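Local coordinates for protein putative dehydrogenase (Pseudarthrobacter phenanthrenivorans, PDB 6A3F) that catalyses the NAD(+)-dependent oxidation of levoglucosan to 3-dehydrolevoglucosan, working as a homotetramer of the Gfo/Idh/MocA family, at residues S176-Y181 / S281-R286; N229-T234 / E267-I272; Y294-I299 / V307-R312; A150-R155 / A211-D216. All blocks are in the same frame, centred on the assembly; numbering follows the deposited sequence.

Contact 1: residues S176-Y181 / S281-R286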
loop_
_atom_site.group_PDB
_atom_site.type_symbol
_atom_site.label_atom_id
_atom_site.label_comp_id
_atom_site.label_asym_id
_atom_site.label_seq_id
_atom_site.Cartn_x
_atom_site.Cartn_y
_atom_site.Cartn_z
ATOM N N SER B 176 -16.865 13.711 -10.652
ATOM C CA SER B 176 -16.398 14.217 -9.386
ATOM C C SER B 176 -14.861 14.131 -9.344
ATOM O O SER B 176 -14.237 13.184 -9.841
ATOM C CB SER B 176 -17.068 13.472 -8.248
ATOM O OG SER B 176 -17.012 14.186 -7.022
ATOM N N PHE B 177 -14.246 15.195 -8.782
ATOM C CA PHE B 177 -12.806 15.338 -8.641
ATOM C C PHE B 177 -12.482 15.724 -7.196
ATOM O O PHE B 177 -13.130 16.585 -6.595
ATOM C CB PHE B 177 -12.259 16.406 -9.611
ATOM C CG PHE B 177 -10.812 16.824 -9.416
ATOM C CD1 PHE B 177 -10.459 17.761 -8.458
ATOM C CD2 PHE B 177 -9.789 16.240 -10.150
ATOM C CE1 PHE B 177 -9.129 18.101 -8.256
ATOM C CE2 PHE B 177 -8.472 16.624 -9.986
ATOM C CZ PHE B 177 -8.135 17.543 -9.022
ATOM N N ARG B 178 -11.454 15.072 -6.658
ATOM C CA ARG B 178 -10.894 15.362 -5.322
ATOM C C ARG B 178 -9.407 15.575 -5.565
ATOM O O ARG B 178 -8.767 14.675 -6.108
ATOM C CB ARG B 178 -11.185 14.239 -4.302
ATOM C CG ARG B 178 -10.431 14.364 -2.970
ATOM C CD ARG B 178 -10.749 15.698 -2.253
ATOM N NE ARG B 178 -10.167 15.757 -0.917
ATOM C CZ ARG B 178 -10.314 16.733 -0.041
ATOM N NH1 ARG B 178 -11.088 17.780 -0.319
ATOM N NH2 ARG B 178 -9.643 16.638 1.099
ATOM N N GLY B 179 -8.847 16.706 -5.158
ATOM C CA GLY B 179 -7.401 16.874 -5.280
ATOM C C GLY B 179 -6.805 17.472 -4.026
ATOM O O GLY B 179 -7.430 18.332 -3.369
ATOM N N THR B 180 -5.610 16.970 -3.639
ATOM C CA THR B 180 -5.006 17.486 -2.409
ATOM C C THR B 180 -3.514 17.727 -2.624
ATOM O O THR B 180 -2.884 17.165 -3.504
ATOM C CB THR B 180 -5.208 16.606 -1.180
ATOM O OG1 THR B 180 -4.391 15.436 -1.264
ATOM C CG2 THR B 180 -6.665 16.321 -0.873
ATOM N N TYR B 181 -2.969 18.630 -1.778
ATOM C CA TYR B 181 -1.557 18.803 -1.698
ATOM C C TYR B 181 -1.245 19.007 -0.211
ATOM O O TYR B 181 -1.474 20.079 0.345
ATOM C CB TYR B 181 -1.074 19.947 -2.578
ATOM C CG TYR B 181 0.395 19.953 -2.926
ATOM C CD1 TYR B 181 1.378 19.520 -2.051
ATOM C CD2 TYR B 181 0.806 20.420 -4.152
ATOM C CE1 TYR B 181 2.726 19.525 -2.409
ATOM C CE2 TYR B 181 2.145 20.470 -4.504
ATOM C CZ TYR B 181 3.120 20.054 -3.619
ATOM O OH TYR B 181 4.425 20.114 -4.046
ATOM N N SER B 281 -13.469 19.152 -5.187
ATOM C CA SER B 281 -12.926 19.839 -4.027
ATOM C C SER B 281 -11.398 19.707 -4.067
ATOM O O SER B 281 -10.889 18.755 -4.661
ATOM C CB SER B 281 -13.531 19.374 -2.716
ATOM O OG SER B 281 -13.105 18.078 -2.316
ATOM N N VAL B 282 -10.729 20.761 -3.591
ATOM C CA VAL B 282 -9.273 20.860 -3.478
ATOM C C VAL B 282 -8.928 21.241 -2.030
ATOM O O VAL B 282 -9.585 22.118 -1.417
ATOM C CB VAL B 282 -8.677 21.863 -4.489
ATOM C CG1 VAL B 282 -7.250 22.259 -4.098
ATOM C CG2 VAL B 282 -8.723 21.337 -5.909
ATOM N N GLU B 283 -7.954 20.547 -1.442
ATOM C CA GLU B 283 -7.505 20.859 -0.093
ATOM C C GLU B 283 -5.992 20.889 -0.135
ATOM O O GLU B 283 -5.362 19.923 -0.675
ATOM C CB GLU B 283 -7.993 19.828 0.929
ATOM C CG GLU B 283 -7.558 20.057 2.351
ATOM C CD GLU B 283 -8.236 19.114 3.335
ATOM O OE1 GLU B 283 -9.449 18.710 3.094
ATOM O OE2 GLU B 283 -7.551 18.766 4.326
ATOM N N ALA B 284 -5.413 21.906 0.478
ATOM C CA ALA B 284 -3.934 21.967 0.590
ATOM C C ALA B 284 -3.569 22.477 1.987
ATOM O O ALA B 284 -4.307 23.289 2.562
ATOM C CB ALA B 284 -3.334 22.784 -0.536
ATOM N N THR B 285 -2.453 21.985 2.538
ATOM C CA THR B 285 -1.997 22.403 3.845
ATOM C C THR B 285 -0.473 22.250 3.941
ATOM O O THR B 285 0.146 21.392 3.290
ATOM C CB THR B 285 -2.720 21.619 4.953
ATOM O OG1 THR B 285 -2.457 22.265 6.198
ATOM C CG2 THR B 285 -2.295 20.162 5.021
ATOM N N ARG B 286 0.095 23.082 4.820
ATOM C CA ARG B 286 1.457 22.986 5.275
ATOM C C ARG B 286 1.531 22.329 6.662
ATOM O O ARG B 286 2.642 22.211 7.220
ATOM C CB ARG B 286 2.042 24.400 5.320
ATOM C CG ARG B 286 2.213 25.047 3.971
ATOM C CD ARG B 286 2.770 26.479 4.035
ATOM N NE ARG B 286 3.132 26.926 2.714
ATOM C CZ ARG B 286 3.371 28.189 2.369
ATOM N NH1 ARG B 286 3.101 29.185 3.206
ATOM N NH2 ARG B 286 3.894 28.456 1.187
HETATM O O HOH W 1 -14.146 16.227 -3.933
HETATM O O HOH W 2 -11.812 19.491 1.778
#
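Strands 174-182 and 279-285 make the parallel pairing in the large mixed sheet of the substrate-binding domain, with Arg178 facing Ser281 and Tyr181 facing Ala284 at its two ends. Backbone bonds alternate between the strands: Gly179 N gives to Ser281 O (2.9 Å), Glu283 N to Gly179 O, Tyr181 N to Glu283 O, and Thr285 N to Tyr181 O at 3.1 Å. On the face carrying Arg178, Ser281 and Glu283 a polar cluster forms. The arginine chain bends at its second torsion (chi2 59°), which lays the guanidinium across the neighbouring strand. There NH1 donates to Ser281 OG at 2.9 Å, and NH2 forms a salt bridge with Glu283 OE1, also 2.9 Å. Both acceptors lie close to the guanidinium plane, yet OE1 is met from above its own carboxylate plane, the two planes standing 83° apart. A water bridges Arg178 NH1 and Glu283 OE1, so this oxygen takes two donors. On the other side the contacts are mostly apolar: Phe177 CE1 meets Val282 CG2 at the ring edge, 4.0 Å away. Helix 206-221 covers that side through Ala218 and Val214, strands 294-301 and 267-274 flank the pair, and Glu283 packs against Ser281 of the second subunit.

Contact 2: residues N229-T234 / E267-I272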
loop_
_atom_site.group_PDB
_atom_site.type_symbol
_atom_site.label_atom_id
_atom_site.label_comp_id
_atom_site.label_asym_id
_atom_site.label_seq_id
_atom_site.Cartn_x
_atom_site.Cartn_y
_atom_site.Cartn_z
ATOM N N ASN B 229 -16.201 27.768 -3.382
ATOM C CA ASN B 229 -16.677 28.090 -2.058
ATOM C C ASN B 229 -15.651 27.556 -1.053
ATOM O O ASN B 229 -15.380 26.320 -1.008
ATOM C CB ASN B 229 -18.069 27.511 -1.802
ATOM C CG ASN B 229 -18.840 28.189 -0.682
ATOM O OD1 ASN B 229 -18.316 28.483 0.379
ATOM N ND2 ASN B 229 -20.116 28.419 -0.905
ATOM N N ALA B 230 -15.025 28.458 -0.288
ATOM C CA ALA B 230 -13.761 28.103 0.356
ATOM C C ALA B 230 -13.713 28.502 1.828
ATOM O O ALA B 230 -14.457 29.341 2.315
ATOM C CB ALA B 230 -12.587 28.721 -0.361
ATOM N N VAL B 231 -12.732 27.900 2.506
ATOM C CA VAL B 231 -12.335 28.275 3.844
ATOM C C VAL B 231 -10.810 28.330 3.879
ATOM O O VAL B 231 -10.163 27.351 3.521
ATOM C CB VAL B 231 -12.856 27.306 4.929
ATOM C CG1 VAL B 231 -12.307 27.665 6.320
ATOM C CG2 VAL B 231 -14.375 27.216 4.946
ATOM N N LEU B 232 -10.242 29.442 4.387
ATOM C CA LEU B 232 -8.805 29.545 4.624
ATOM C C LEU B 232 -8.516 29.511 6.121
ATOM O O LEU B 232 -9.210 30.145 6.900
ATOM C CB LEU B 232 -8.292 30.859 4.037
ATOM C CG LEU B 232 -8.481 31.036 2.545
ATOM C CD1 LEU B 232 -8.232 32.493 2.177
ATOM C CD2 LEU B 232 -7.553 30.127 1.758
ATOM N N SER B 233 -7.460 28.823 6.505
ATOM C CA SER B 233 -7.109 28.683 7.865
ATOM C C SER B 233 -5.629 29.008 8.041
ATOM O O SER B 233 -4.795 28.702 7.161
ATOM C CB SER B 233 -7.420 27.301 8.367
ATOM O OG SER B 233 -8.781 26.956 8.148
ATOM N N THR B 234 -5.319 29.665 9.169
ATOM C CA THR B 234 -3.942 29.888 9.596
ATOM C C THR B 234 -3.784 29.243 10.961
ATOM O O THR B 234 -4.539 29.566 11.911
ATOM C CB THR B 234 -3.566 31.372 9.624
ATOM O OG1 THR B 234 -3.755 31.888 8.314
ATOM C CG2 THR B 234 -2.138 31.598 10.073
ATOM N N GLU B 267 -3.594 26.709 5.155
ATOM C CA GLU B 267 -4.495 25.659 4.696
ATOM C C GLU B 267 -5.671 26.275 3.949
ATOM O O GLU B 267 -6.185 27.334 4.373
ATOM C CB GLU B 267 -4.992 24.836 5.879
ATOM C CG GLU B 267 -5.890 23.667 5.477
ATOM C CD GLU B 267 -6.070 22.607 6.554
ATOM O OE1 GLU B 267 -5.166 22.442 7.351
ATOM O OE2 GLU B 267 -7.140 21.951 6.599
ATOM N N VAL B 268 -6.046 25.622 2.827
ATOM C CA VAL B 268 -7.180 26.017 2.060
ATOM C C VAL B 268 -8.015 24.768 1.765
ATOM O O VAL B 268 -7.472 23.732 1.413
ATOM C CB VAL B 268 -6.784 26.743 0.763
ATOM C CG1 VAL B 268 -5.850 25.932 -0.121
ATOM C CG2 VAL B 268 -8.013 27.174 -0.030
ATOM N N MET B 269 -9.323 24.845 1.973
ATOM C CA MET B 269 -10.195 23.885 1.307
ATOM C C MET B 269 -11.256 24.628 0.504
ATOM O O MET B 269 -11.740 25.686 0.922
ATOM C CB MET B 269 -10.831 22.896 2.293
ATOM C CG MET B 269 -11.865 23.442 3.228
ATOM S SD MET B 269 -12.564 22.228 4.423
ATOM C CE MET B 269 -13.243 23.362 5.635
ATOM N N THR B 270 -11.590 24.082 -0.659
ATOM C CA THR B 270 -12.589 24.729 -1.497
ATOM C C THR B 270 -13.413 23.646 -2.180
ATOM O O THR B 270 -12.823 22.664 -2.700
ATOM C CB THR B 270 -11.946 25.688 -2.500
ATOM O OG1 THR B 270 -13.007 26.396 -3.160
ATOM C CG2 THR B 270 -11.063 25.008 -3.529
ATOM N N MET B 271 -14.742 23.855 -2.216
ATOM C CA MET B 271 -15.588 23.089 -3.115
ATOM C C MET B 271 -15.604 23.783 -4.482
ATOM O O MET B 271 -15.278 24.979 -4.618
ATOM C CB MET B 271 -17.000 22.923 -2.568
ATOM C CG MET B 271 -17.085 22.358 -1.154
ATOM S SD MET B 271 -18.758 21.874 -0.628
ATOM C CE MET B 271 -19.481 23.488 -0.291
ATOM N N ILE B 272 -15.884 23.023 -5.542
ATOM C CA ILE B 272 -15.778 23.477 -6.902
ATOM C C ILE B 272 -16.999 22.995 -7.679
ATOM O O ILE B 272 -17.441 21.836 -7.548
ATOM C CB ILE B 272 -14.517 22.932 -7.584
ATOM C CG1 ILE B 272 -13.241 23.268 -6.815
ATOM C CG2 ILE B 272 -14.453 23.328 -9.063
ATOM C CD1 ILE B 272 -12.117 22.315 -7.137
#
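Val231 and Met269 face each other as a hydrogen-bonded pair of an antiparallel strand pairing, part of the open mixed sheet of the C-terminal domain. Met269 N donates to Val231 O at 3.1 Å, and Val231 N returns a bond to Met269 O at 2.9 Å. From its CB, the Met269 side chain starts with CG between the backbone N and the carbonyl carbon (chi1 70°), then runs out extended through SD. CB, CG and SD stay clear of the other strand, and the terminal CE makes the contact, 4.0 Å from Val231 CB and nearly as close to Val231 CG2. The two side chains thus lie side by side on the face that the second subunit covers, where Trp402 of that subunit packs on Val231. The opposite face, with Ala230, Leu232 and Val268, meets Ile393 and Ala397 of helix 380-399. Here Leu232 CD2 presses on Val268 CG2 at 3.5 Å, tighter than ordinary van der Waals contact. At the far end, Met271 O takes two donors from opposite faces of its carbonyl plane: Asn229 N at 3.2 Å, and the hydroxyl of Thr270, whose OG1 is 3.0 Å away.

Contact 3: residues Y294-I299 / V307-R312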
loop_
_atom_site.group_PDB
_atom_site.type_symbol
_atom_site.label_atom_id
_atom_site.label_comp_id
_atom_site.label_asym_id
_atom_site.label_seq_id
_atom_site.Cartn_x
_atom_site.Cartn_y
_atom_site.Cartn_z
ATOM N N TYR B 294 2.648 15.300 -0.788
ATOM C CA TYR B 294 1.503 14.440 -1.014
ATOM C C TYR B 294 0.502 15.151 -1.923
ATOM O O TYR B 294 -0.518 15.680 -1.449
ATOM C CB TYR B 294 0.898 14.035 0.324
ATOM C CG TYR B 294 -0.118 12.931 0.324
ATOM C CD1 TYR B 294 0.216 11.622 -0.028
ATOM C CD2 TYR B 294 -1.427 13.187 0.699
ATOM C CE1 TYR B 294 -0.723 10.615 0.002
ATOM C CE2 TYR B 294 -2.380 12.183 0.754
ATOM C CZ TYR B 294 -2.025 10.890 0.407
ATOM O OH TYR B 294 -3.015 9.955 0.448
ATOM N N ILE B 295 0.816 15.118 -3.211
ATOM C CA ILE B 295 -0.059 15.630 -4.260
ATOM C C ILE B 295 -0.937 14.481 -4.742
ATOM O O ILE B 295 -0.401 13.453 -5.201
ATOM C CB ILE B 295 0.706 16.210 -5.441
ATOM C CG1 ILE B 295 1.941 17.000 -4.994
ATOM C CG2 ILE B 295 -0.257 17.017 -6.318
ATOM C CD1 ILE B 295 2.802 17.461 -6.130
ATOM N N THR B 296 -2.243 14.594 -4.578
ATOM C CA THR B 296 -3.145 13.470 -4.943
ATOM C C THR B 296 -4.303 13.961 -5.795
ATOM O O THR B 296 -4.701 15.178 -5.748
ATOM C CB THR B 296 -3.722 12.776 -3.703
ATOM O OG1 THR B 296 -4.702 13.633 -3.105
ATOM C CG2 THR B 296 -2.620 12.451 -2.708
ATOM N N PHE B 297 -4.861 13.030 -6.577
ATOM C CA PHE B 297 -6.214 13.301 -7.054
ATOM C C PHE B 297 -6.933 11.971 -7.155
ATOM O O PHE B 297 -6.279 10.898 -7.277
ATOM C CB PHE B 297 -6.206 14.064 -8.384
ATOM C CG PHE B 297 -5.467 13.410 -9.522
ATOM C CD1 PHE B 297 -6.044 12.363 -10.248
ATOM C CD2 PHE B 297 -4.240 13.918 -9.938
ATOM C CE1 PHE B 297 -5.363 11.801 -11.320
ATOM C CE2 PHE B 297 -3.593 13.373 -11.040
ATOM C CZ PHE B 297 -4.151 12.309 -11.712
ATOM N N GLU B 298 -8.249 12.064 -7.064
ATOM C CA GLU B 298 -9.109 10.939 -7.291
ATOM C C GLU B 298 -10.244 11.446 -8.165
ATOM O O GLU B 298 -10.890 12.403 -7.784
ATOM C CB GLU B 298 -9.670 10.366 -5.996
ATOM C CG GLU B 298 -10.691 9.243 -6.189
ATOM C CD GLU B 298 -10.840 8.227 -5.051
ATOM O OE1 GLU B 298 -9.982 8.208 -4.118
ATOM O OE2 GLU B 298 -11.767 7.376 -5.116
ATOM N N ILE B 299 -10.406 10.807 -9.300
ATOM C CA ILE B 299 -11.425 11.178 -10.256
ATOM C C ILE B 299 -12.427 10.045 -10.408
ATOM O O ILE B 299 -12.031 8.894 -10.646
ATOM C CB ILE B 299 -10.823 11.570 -11.604
ATOM C CG1 ILE B 299 -9.907 12.797 -11.494
ATOM C CG2 ILE B 299 -11.953 11.785 -12.602
ATOM C CD1 ILE B 299 -9.051 13.038 -12.712
ATOM N N VAL B 307 -6.782 7.306 -9.563
ATOM C CA VAL B 307 -6.215 7.819 -8.315
ATOM C C VAL B 307 -4.718 7.999 -8.536
ATOM O O VAL B 307 -4.058 7.122 -9.132
ATOM C CB VAL B 307 -6.506 6.854 -7.142
ATOM C CG1 VAL B 307 -5.687 7.200 -5.894
ATOM C CG2 VAL B 307 -7.990 6.833 -6.830
ATOM N N PHE B 308 -4.149 9.085 -8.016
ATOM C CA PHE B 308 -2.737 9.374 -8.180
ATOM C C PHE B 308 -2.203 9.906 -6.850
ATOM O O PHE B 308 -2.933 10.590 -6.132
ATOM C CB PHE B 308 -2.488 10.449 -9.247
ATOM C CG PHE B 308 -1.071 10.959 -9.349
ATOM C CD1 PHE B 308 -0.056 10.151 -9.849
ATOM C CD2 PHE B 308 -0.752 12.258 -8.995
ATOM C CE1 PHE B 308 1.247 10.604 -9.923
ATOM C CE2 PHE B 308 0.552 12.716 -9.117
ATOM C CZ PHE B 308 1.541 11.906 -9.595
ATOM N N ASN B 309 -0.945 9.585 -6.572
ATOM C CA ASN B 309 -0.187 10.009 -5.376
ATOM C C ASN B 309 1.264 10.286 -5.801
ATOM O O ASN B 309 2.028 9.361 -6.110
ATOM C CB ASN B 309 -0.254 8.976 -4.258
ATOM C CG ASN B 309 0.739 9.178 -3.129
ATOM O OD1 ASN B 309 1.263 10.287 -2.966
ATOM N ND2 ASN B 309 0.900 8.166 -2.258
ATOM N N TYR B 310 1.642 11.565 -5.835
ATOM C CA TYR B 310 2.967 11.970 -6.253
ATOM C C TYR B 310 4.071 11.396 -5.332
ATOM O O TYR B 310 5.203 11.221 -5.772
ATOM C CB TYR B 310 3.127 13.498 -6.349
ATOM C CG TYR B 310 4.474 13.869 -6.892
ATOM C CD1 TYR B 310 4.695 13.940 -8.256
ATOM C CD2 TYR B 310 5.546 14.116 -6.050
ATOM C CE1 TYR B 310 5.947 14.212 -8.776
ATOM C CE2 TYR B 310 6.822 14.307 -6.545
ATOM C CZ TYR B 310 7.013 14.398 -7.912
ATOM O OH TYR B 310 8.239 14.659 -8.402
ATOM N N GLU B 311 3.798 11.102 -4.076
ATOM C CA GLU B 311 4.842 10.459 -3.243
ATOM C C GLU B 311 5.223 9.075 -3.818
ATOM O O GLU B 311 6.316 8.533 -3.477
ATOM C CB GLU B 311 4.396 10.328 -1.798
ATOM C CG GLU B 311 4.217 11.699 -1.138
ATOM C CD GLU B 311 4.069 11.730 0.380
ATOM O OE1 GLU B 311 3.524 10.768 0.931
ATOM O OE2 GLU B 311 4.561 12.733 1.020
ATOM N N ARG B 312 4.313 8.498 -4.622
ATOM C CA ARG B 312 4.546 7.271 -5.400
ATOM C C ARG B 312 4.305 7.562 -6.900
ATOM O O ARG B 312 3.440 6.935 -7.582
ATOM C CB ARG B 312 3.622 6.191 -4.866
ATOM C CG ARG B 312 3.991 5.636 -3.502
ATOM C CD ARG B 312 2.938 4.696 -2.965
ATOM N NE ARG B 312 3.401 4.225 -1.656
ATOM C CZ ARG B 312 2.664 3.493 -0.840
ATOM N NH1 ARG B 312 1.369 3.362 -1.096
ATOM N NH2 ARG B 312 3.190 2.917 0.235
#
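Phe297 lays one face of its ring over the CB of Phe308, a CH-pi contact in which this carbon stands 3.6 Å from the ring centroid and 16° off the normal. With chi1 at 57°, CG of Phe297 is set between the backbone N and the carbonyl carbon, and the ring leans across toward the partner strand. The Phe308 ring swings out past it, the two planes inclined at 32°. Between the two backbones, Phe308 N donates to Phe297 O at 2.9 Å, and Phe297 N to Phe308 O at 3.1 Å. These residues belong to the beta hairpin of strands 294-301 and 304-309, in the mixed sheet of the C-terminal domain; helix 157-167 packs on both phenylalanines. Tyr310 N donates to Ile295 O at 2.9 Å where the second strand gives way to a 3-10 segment. Ile295 CB lies beside Tyr310 CB, and the Tyr310 ring goes on to an edge-to-face pairing with Tyr153. An Asx turn shapes the exit: Asn309 OD1 accepts from Glu311 N at 2.9 Å, met from above the amide plane. Tyr294 CD1 sits 3.4 Å from that same OD1, its ring turned steeply against the amide, and one face of the Tyr294 ring is covered by Thr296 CG2. Glu311 crosses Tyr294 at about a right angle, its OE2 accepting from the backbone N of Asn292 and Asn293.

Contact 4: residues A150-R155 / A211-D216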
loop_
_atom_site.group_PDB
_atom_site.type_symbol
_atom_site.label_atom_id
_atom_site.label_comp_id
_atom_site.label_asym_id
_atom_site.label_seq_id
_atom_site.Cartn_x
_atom_site.Cartn_y
_atom_site.Cartn_z
ATOM N N ALA B 150 5.367 27.180 -14.682
ATOM C CA ALA B 150 6.065 25.913 -14.285
ATOM C C ALA B 150 5.173 25.046 -13.388
ATOM O O ALA B 150 5.583 24.772 -12.227
ATOM C CB ALA B 150 7.353 26.245 -13.560
ATOM N N PHE B 151 3.985 24.671 -13.871
ATOM C CA PHE B 151 3.180 23.629 -13.194
ATOM C C PHE B 151 3.733 22.252 -13.658
ATOM O O PHE B 151 3.123 21.481 -14.432
ATOM C CB PHE B 151 1.682 23.824 -13.459
ATOM C CG PHE B 151 1.066 25.024 -12.795
ATOM C CD1 PHE B 151 1.199 25.225 -11.427
ATOM C CD2 PHE B 151 0.395 25.982 -13.549
ATOM C CE1 PHE B 151 0.632 26.329 -10.811
ATOM C CE2 PHE B 151 -0.164 27.093 -12.932
ATOM C CZ PHE B 151 -0.019 27.274 -11.573
ATOM N N ASN B 152 4.937 21.968 -13.206
ATOM C CA ASN B 152 5.748 20.881 -13.722
ATOM C C ASN B 152 5.113 19.515 -13.381
ATOM O O ASN B 152 5.362 18.523 -14.109
ATOM C CB ASN B 152 7.172 20.978 -13.204
ATOM C CG ASN B 152 7.222 20.834 -11.708
ATOM O OD1 ASN B 152 6.730 21.730 -11.026
ATOM N ND2 ASN B 152 7.703 19.683 -11.218
ATOM N N TYR B 153 4.318 19.442 -12.303
ATOM C CA TYR B 153 3.820 18.177 -11.842
ATOM C C TYR B 153 2.795 17.607 -12.812
ATOM O O TYR B 153 2.603 16.385 -12.822
ATOM C CB TYR B 153 3.222 18.256 -10.443
ATOM C CG TYR B 153 4.223 18.495 -9.350
ATOM C CD1 TYR B 153 5.200 17.559 -9.051
ATOM C CD2 TYR B 153 4.221 19.705 -8.654
ATOM C CE1 TYR B 153 6.108 17.785 -8.037
ATOM C CE2 TYR B 153 5.144 19.949 -7.650
ATOM C CZ TYR B 153 6.063 18.965 -7.315
ATOM O OH TYR B 153 6.974 19.159 -6.307
ATOM N N ARG B 154 2.193 18.417 -13.680
ATOM C CA ARG B 154 1.270 17.817 -14.651
ATOM C C ARG B 154 2.027 17.005 -15.719
ATOM O O ARG B 154 1.360 16.256 -16.452
ATOM C CB ARG B 154 0.355 18.879 -15.261
ATOM C CG ARG B 154 1.020 19.741 -16.321
ATOM C CD ARG B 154 0.144 20.145 -17.505
ATOM N NE ARG B 154 -0.860 21.166 -17.180
ATOM C CZ ARG B 154 -1.596 21.816 -18.090
ATOM N NH1 ARG B 154 -1.432 21.554 -19.373
ATOM N NH2 ARG B 154 -2.516 22.688 -17.718
ATOM N N ARG B 155 3.355 17.136 -15.825
ATOM C CA ARG B 155 4.150 16.402 -16.754
ATOM C C ARG B 155 4.791 15.177 -16.060
ATOM O O ARG B 155 5.678 14.554 -16.623
ATOM C CB ARG B 155 5.189 17.306 -17.435
ATOM C CG ARG B 155 4.574 18.107 -18.585
ATOM C CD ARG B 155 5.450 19.176 -19.185
ATOM N NE ARG B 155 4.925 19.566 -20.492
ATOM C CZ ARG B 155 3.942 20.429 -20.730
ATOM N NH1 ARG B 155 3.332 21.068 -19.745
ATOM N NH2 ARG B 155 3.590 20.656 -21.995
ATOM N N ALA B 211 -1.689 24.795 -3.544
ATOM C CA ALA B 211 -2.983 24.485 -4.167
ATOM C C ALA B 211 -2.983 24.769 -5.667
ATOM O O ALA B 211 -3.707 24.099 -6.406
ATOM C CB ALA B 211 -4.085 25.228 -3.461
ATOM N N THR B 212 -2.216 25.766 -6.142
ATOM C CA THR B 212 -2.191 26.083 -7.574
ATOM C C THR B 212 -1.739 24.862 -8.392
ATOM O O THR B 212 -2.205 24.692 -9.518
ATOM C CB THR B 212 -1.320 27.310 -7.852
ATOM O OG1 THR B 212 -0.054 27.022 -7.265
ATOM C CG2 THR B 212 -1.881 28.601 -7.260
ATOM N N HIS B 213 -0.826 24.042 -7.852
ATOM C CA HIS B 213 -0.408 22.808 -8.566
ATOM C C HIS B 213 -1.618 21.884 -8.788
ATOM O O HIS B 213 -1.818 21.283 -9.875
ATOM C CB HIS B 213 0.706 22.090 -7.790
ATOM C CG HIS B 213 2.042 22.736 -7.852
ATOM N ND1 HIS B 213 2.679 22.929 -9.020
ATOM C CD2 HIS B 213 2.888 23.160 -6.863
ATOM C CE1 HIS B 213 3.862 23.490 -8.772
ATOM N NE2 HIS B 213 4.017 23.644 -7.453
ATOM N N VAL B 214 -2.441 21.762 -7.757
ATOM C CA VAL B 214 -3.626 20.907 -7.800
ATOM C C VAL B 214 -4.681 21.522 -8.717
ATOM O O VAL B 214 -5.352 20.793 -9.457
ATOM C CB VAL B 214 -4.199 20.624 -6.403
ATOM C CG1 VAL B 214 -5.427 19.704 -6.459
ATOM C CG2 VAL B 214 -3.113 20.006 -5.535
ATOM N N ILE B 215 -4.864 22.839 -8.638
ATOM C CA ILE B 215 -5.824 23.535 -9.514
ATOM C C ILE B 215 -5.440 23.350 -10.981
ATOM O O ILE B 215 -6.323 23.043 -11.802
ATOM C CB ILE B 215 -5.939 25.030 -9.112
ATOM C CG1 ILE B 215 -6.585 25.133 -7.728
ATOM C CG2 ILE B 215 -6.685 25.838 -10.138
ATOM C CD1 ILE B 215 -6.414 26.485 -7.109
ATOM N N ASP B 216 -4.139 23.416 -11.298
ATOM C CA ASP B 216 -3.669 23.185 -12.658
ATOM C C ASP B 216 -4.048 21.778 -13.107
ATOM O O ASP B 216 -4.588 21.576 -14.246
ATOM C CB ASP B 216 -2.157 23.414 -12.850
ATOM C CG ASP B 216 -1.705 23.034 -14.253
ATOM O OD1 ASP B 216 -2.001 23.788 -15.226
ATOM O OD2 ASP B 216 -1.142 21.918 -14.423
#
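Ala150 and Phe151 begin the loop that follows the last strand of the Rossmann sheet, where it meets helix 206-221 of the substrate-binding domain; the seam carries NADH-binding Ala150 and Asn152 and levoglucosan-binding Tyr153 and His213. Ala150 O lies near the His213 ring plane, 4.1 Å from CE1. Phe151, the centre of an inverse gamma turn, sends its ring toward the helix. Asp216 CB sits over one face of this ring, 3.9 Å from its centroid, while His213 ND1 approaches its edge and Thr212 O is 3.5 Å from Phe151 CE1. Asn152 points its CB away from the helix, and its ND2 bonds to Thr358. Tyr153 then turns back: with CG anti to the carbonyl carbon (chi1 -69°), its ring edge meets the face of His213, a T-shaped pair with planes at 81°. Tyr153 CD2 leads, 3.6 Å from His213 ND1. Phe151, Tyr153 and His213 together form an aromatic cluster, and Lys124 also touches the histidine. Last comes Arg154, whose chain bends at its second and third torsions to bring the guanidinium nearly coplanar with the Asp216 carboxylate. The grip is side-on and bidentate: NH2 reaches OD1 of Asp216 at 2.8 Å, and Arg154 NE donates almost straight to the syn lone pair of Asp216 OD2 at 2.9 Å.

Contacts 1, 2 and 3 are strand pairings of one mixed sheet, while contact 4 packs a Rossmann-side loop on the helix that covers that sheet. Contact 1 is the parallel pairing; the other two are antiparallel. It touches both: Ala284 N approaches Val268 O of contact 2 at 2.9 Å, and Thr180 OG1 meets Thr296 OG1 of contact 3 at 2.6 Å. Contacts 2 and 3 stay about 10 Å apart at their nearest atoms. Contacts 1, 2 and 4 are buried; contact 3 is only partly so. Charged chemistry in contact 1 lies beside the second subunit, whereas contact 4 holds its salt bridge near the chain's centre, next to substrate- and cofactor-binding residues.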